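Local coordinates for protein probable transcriptional regulator (Pseudomonas aeruginosa, PDB 2NNN) that is probably a DNA-binding transcriptional regulator of the MarR family, built as a winged-helix protein that pairs with a second copy of itself, at the interface of chains A and B. Coordinates in Å, arbitrary orientation; residue numbers count along the deposited sequence, not the author numbering. Chains: chain A/B, Probable transcriptional regulator.

Contacts 1 and 2 are neighbouring patches of one two-fold symmetric interface, with the centres of their C-alpha atoms about 8 Å apart, and each has a twin with the chains exchanged. A:Ala120, A:Leu121 and B:Ile13 belong to both. Contact 1 is a leucine-rich core made largely by helix 126-137 of the two chains; contact 2 is its more polar flank, where 3-10 helix 9-11 and the start of helix 13-31 of chain B meet helices 13-31, 100-121 and 126-137 of chain A. Together they join the terminal parts of the two chains, the usual dimerisation region of MarR proteins.

Contact 1: the interface of chains A and B. Residues chain A 120-121, 124, 132, 136; chain B 13, 132, 135-136, 139.
A:Leu132 pushes its side chain into a group of leucines from chain B and, of the residues in this patch, buries the most surface. Its CB lies beside CD2 of B:Leu135, and the two side chains lie antiparallel, alongside one another. Beyond CG the chain forks, and each branch has its own partners. CD1 touches CD1 of its own counterpart, B:Leu132, at 3.8 Å, the two side chains crossing at about a right angle; the same methyl also rests on CB of B:Leu135. CD2 goes the other way and meets CD1 of B:Leu139 tip to tip at 3.5 Å. With CG anti to the backbone N (chi1 173°), the fork is carried off helix 126-137 into the partner. A forked, wholly apolar side chain suits this place, since one residue can fill two directions at once.

One turn further along the helix, A:Leu136 divides its methyls in the same manner. CD1 packs on CD1 of B:Leu132 at 3.9 Å, while CD2 meets CD1 of B:Ile13 at 3.7 Å. B:Ile13, branched at CB, spreads over several neighbours: CG1 lies 3.8 Å from CD2 of A:Leu121, and CG2 lies 3.7 Å from CB of A:Ala120. The small alanine lets helix 100-121 come close to this branch. B:Leu139 closes the patch at the end of that helix, its CD2 lying 3.3 Å from the carbonyl O of A:Ala120, while its side chain runs roughly perpendicular to that of A:Leu124.

No polar atom of one chain comes within bonding reach of the other here, so cohesion here rests on apolar packing. The patch forms an apolar core of the two-fold dimer, joining helix 126-137 of both subunits with helix 100-121 of one and the start of helix 13-31 of the other, as in other MarR proteins.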
# COMPACT_ATOMS: atom_id res chain seq x y z
N ALA A 120 3.17 12.70 -8.18
CA ALA A 120 3.58 11.94 -7.01
C ALA A 120 4.91 12.45 -6.46
O ALA A 120 5.08 12.58 -5.24
CB ALA A 120 3.67 10.43 -7.33
N LEU A 121 5.84 12.76 -7.36
CA LEU A 121 7.18 13.15 -6.97
C LEU A 121 7.36 14.66 -6.86
O LEU A 121 8.39 15.12 -6.38
CB LEU A 121 8.23 12.55 -7.92
CG LEU A 121 8.34 11.02 -7.96
CD1 LEU A 121 9.26 10.61 -9.07
CD2 LEU A 121 8.82 10.48 -6.65
N LEU A 124 9.42 17.22 -4.48
CA LEU A 124 10.84 16.91 -4.40
C LEU A 124 11.55 17.42 -5.63
O LEU A 124 11.01 17.37 -6.73
CB LEU A 124 11.03 15.38 -4.35
CG LEU A 124 11.27 14.59 -3.06
CD1 LEU A 124 10.51 15.09 -1.84
CD2 LEU A 124 10.95 13.14 -3.34
N LEU A 132 15.64 9.48 -3.64
CA LEU A 132 14.51 8.74 -3.09
C LEU A 132 14.28 7.42 -3.83
O LEU A 132 14.15 6.39 -3.20
CB LEU A 132 13.23 9.58 -3.07
CG LEU A 132 11.98 8.80 -2.65
CD1 LEU A 132 11.85 8.67 -1.13
CD2 LEU A 132 10.76 9.44 -3.25
N LEU A 136 14.57 3.97 -1.95
CA LEU A 136 13.33 3.19 -1.93
C LEU A 136 13.43 1.88 -2.74
O LEU A 136 12.78 0.88 -2.41
CB LEU A 136 12.16 4.06 -2.40
CG LEU A 136 10.72 3.84 -1.90
CD1 LEU A 136 10.60 3.88 -0.37
CD2 LEU A 136 9.77 4.84 -2.53
N ILE B 13 7.19 5.31 -9.52
CA ILE B 13 7.18 5.39 -8.07
C ILE B 13 5.97 4.66 -7.47
O ILE B 13 6.04 4.14 -6.36
CB ILE B 13 7.31 6.85 -7.58
CG1 ILE B 13 7.66 6.91 -6.09
CG2 ILE B 13 6.05 7.66 -7.89
CD1 ILE B 13 9.07 6.48 -5.75
N LEU B 132 15.86 9.08 3.93
CA LEU B 132 14.66 8.46 3.36
C LEU B 132 13.39 8.84 4.14
O LEU B 132 12.38 9.16 3.54
CB LEU B 132 14.81 6.94 3.27
CG LEU B 132 13.52 6.21 2.86
CD1 LEU B 132 13.32 6.18 1.33
CD2 LEU B 132 13.49 4.83 3.45
N LEU B 135 12.66 12.56 3.03
CA LEU B 135 12.14 12.49 1.66
C LEU B 135 10.72 11.89 1.57
O LEU B 135 9.85 12.47 0.91
CB LEU B 135 13.14 11.72 0.78
CG LEU B 135 14.18 12.52 -0.03
CD1 LEU B 135 14.52 13.91 0.56
CD2 LEU B 135 15.44 11.71 -0.27
N LEU B 136 10.49 10.77 2.23
CA LEU B 136 9.18 10.11 2.20
C LEU B 136 8.09 10.90 2.92
O LEU B 136 6.95 10.97 2.45
CB LEU B 136 9.27 8.69 2.79
CG LEU B 136 9.21 7.44 1.91
CD1 LEU B 136 8.96 6.22 2.80
CD2 LEU B 136 8.13 7.51 0.81
N LEU B 139 6.06 12.98 0.81
CA LEU B 139 5.23 12.29 -0.18
C LEU B 139 3.99 11.70 0.45
O LEU B 139 3.19 11.04 -0.22
CB LEU B 139 6.04 11.19 -0.89
CG LEU B 139 7.21 11.62 -1.78
CD1 LEU B 139 7.51 10.52 -2.78
CD2 LEU B 139 6.92 12.94 -2.50

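Contact 2: the interface of chains A and B. Residues chain A 24, 113, 117, 120-121, 133; chain B 11-14, 16.
The ring of A:Tyr24 lies with one face against B:Gly14, whose CA stands over the ring centre, 3.5 Å from CZ, in a CH-pi contact. CG of the tyrosine is anti to its backbone N (chi1 -176°), which carries the ring across to chain B, and CB of A:Ala120 abuts the ring edge. Having no side chain, glycine lets the backbone of helix 13-31 settle directly on the aromatic face. At the other end of the patch, the aliphatic part of A:Arg133 packs by CG on CD1 of B:Ile16 at 3.7 Å. The arginine chain then bends at chi3 and brings NH1 to the carbonyl O of B:Asp11 in a 3.2 Å hydrogen bond. That oxygen lies in the guanidinium plane and is met almost head-on, with a C=O...N angle of 163°. Arginine suits both tasks, its stem apolar and its tip a donor.

Water enters the looser part. Water 2 bonds to the phenol OH of A:Tyr24 at 2.6 Å, to the amide end of A:Asn117 modelled as ND2, and to the backbone N of B:Gly14 in the first turn of its helix. Water 1, bonded to water 2, links the carbonyl O of A:Ala113 to OE1 of B:Gln12, 2.8 Å from the latter. A:Asn117 ND2 also lies 2.9 Å from the backbone N of B:Ile13; two donors face each other there, so the modelled amide orientation is doubtful, and a turned-over amide could place OD1 to accept that N-H.

Direct packing probably sets how closely the subunits approach here, while the waters bridge polar groups. The patch thus seats the start of helix 13-31 on the partner chain and extends the dimer interface beyond its apolar core.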
# COMPACT_ATOMS: atom_id res chain seq x y z
N TYR A 24 -0.68 8.22 -3.62
CA TYR A 24 -0.45 7.79 -4.99
C TYR A 24 -1.75 7.27 -5.59
O TYR A 24 -2.12 7.65 -6.71
CB TYR A 24 0.69 6.75 -5.10
CG TYR A 24 0.94 6.42 -6.55
CD1 TYR A 24 1.80 7.22 -7.31
CD2 TYR A 24 0.26 5.37 -7.18
CE1 TYR A 24 2.01 6.95 -8.65
CE2 TYR A 24 0.46 5.10 -8.52
CZ TYR A 24 1.34 5.90 -9.24
OH TYR A 24 1.54 5.65 -10.58
N ALA A 113 -0.23 8.47 -17.21
CA ALA A 113 0.61 7.71 -16.28
C ALA A 113 1.93 8.43 -15.98
O ALA A 113 2.40 8.43 -14.84
CB ALA A 113 0.87 6.33 -16.78
N ASN A 117 2.82 10.09 -12.20
CA ASN A 117 4.15 9.84 -11.65
C ASN A 117 4.91 11.12 -11.35
O ASN A 117 5.60 11.19 -10.33
CB ASN A 117 4.97 8.98 -12.61
CG ASN A 117 6.33 8.57 -12.04
OD1 ASN A 117 7.37 9.19 -12.33
ND2 ASN A 117 6.33 7.53 -11.22
N ALA A 120 3.17 12.70 -8.18
CA ALA A 120 3.58 11.94 -7.01
C ALA A 120 4.91 12.45 -6.46
O ALA A 120 5.08 12.58 -5.24
CB ALA A 120 3.67 10.43 -7.33
N LEU A 121 5.84 12.76 -7.36
CA LEU A 121 7.18 13.15 -6.97
C LEU A 121 7.36 14.66 -6.86
O LEU A 121 8.39 15.12 -6.38
CB LEU A 121 8.23 12.55 -7.92
CG LEU A 121 8.34 11.02 -7.96
CD1 LEU A 121 9.26 10.61 -9.07
CD2 LEU A 121 8.82 10.48 -6.65
N ARG A 133 14.24 7.48 -5.16
CA ARG A 133 14.04 6.28 -5.97
C ARG A 133 15.10 5.21 -5.66
O ARG A 133 14.77 4.03 -5.56
CB ARG A 133 14.05 6.65 -7.47
CG ARG A 133 13.08 5.83 -8.34
CD ARG A 133 13.06 6.28 -9.82
NE ARG A 133 13.14 7.74 -9.97
CZ ARG A 133 12.17 8.52 -10.44
NH1 ARG A 133 11.01 8.00 -10.84
NH2 ARG A 133 12.37 9.82 -10.53
N ASP B 11 10.50 1.80 -12.91
CA ASP B 11 10.88 3.18 -12.63
C ASP B 11 9.74 3.97 -12.00
O ASP B 11 9.96 5.06 -11.46
CB ASP B 11 11.27 3.89 -13.93
CG ASP B 11 12.47 3.26 -14.61
OD1 ASP B 11 13.42 2.85 -13.89
OD2 ASP B 11 12.46 3.18 -15.86
N GLN B 12 8.52 3.45 -12.11
CA GLN B 12 7.36 4.20 -11.65
C GLN B 12 7.27 4.14 -10.15
O GLN B 12 7.28 3.05 -9.56
CB GLN B 12 6.08 3.67 -12.31
CG GLN B 12 6.15 3.68 -13.83
CD GLN B 12 6.51 5.06 -14.38
OE1 GLN B 12 5.82 6.05 -14.10
NE2 GLN B 12 7.60 5.12 -15.15
N ILE B 13 7.19 5.31 -9.52
CA ILE B 13 7.18 5.39 -8.07
C ILE B 13 5.97 4.66 -7.47
O ILE B 13 6.04 4.14 -6.36
CB ILE B 13 7.31 6.85 -7.58
CG1 ILE B 13 7.66 6.91 -6.09
CG2 ILE B 13 6.05 7.66 -7.89
CD1 ILE B 13 9.07 6.48 -5.75
N GLY B 14 4.88 4.59 -8.22
CA GLY B 14 3.70 3.82 -7.78
C GLY B 14 3.96 2.34 -7.58
O GLY B 14 3.54 1.78 -6.60
N ILE B 16 7.02 0.95 -7.19
CA ILE B 16 7.98 0.96 -6.09
C ILE B 16 7.29 1.09 -4.73
O ILE B 16 7.57 0.32 -3.81
CB ILE B 16 9.06 2.07 -6.31
CG1 ILE B 16 9.88 1.80 -7.60
CG2 ILE B 16 10.01 2.17 -5.13
CD1 ILE B 16 10.77 2.96 -8.04
O HOH W 1 3.06 5.91 -13.77
O HOH W 2 4.10 6.11 -10.90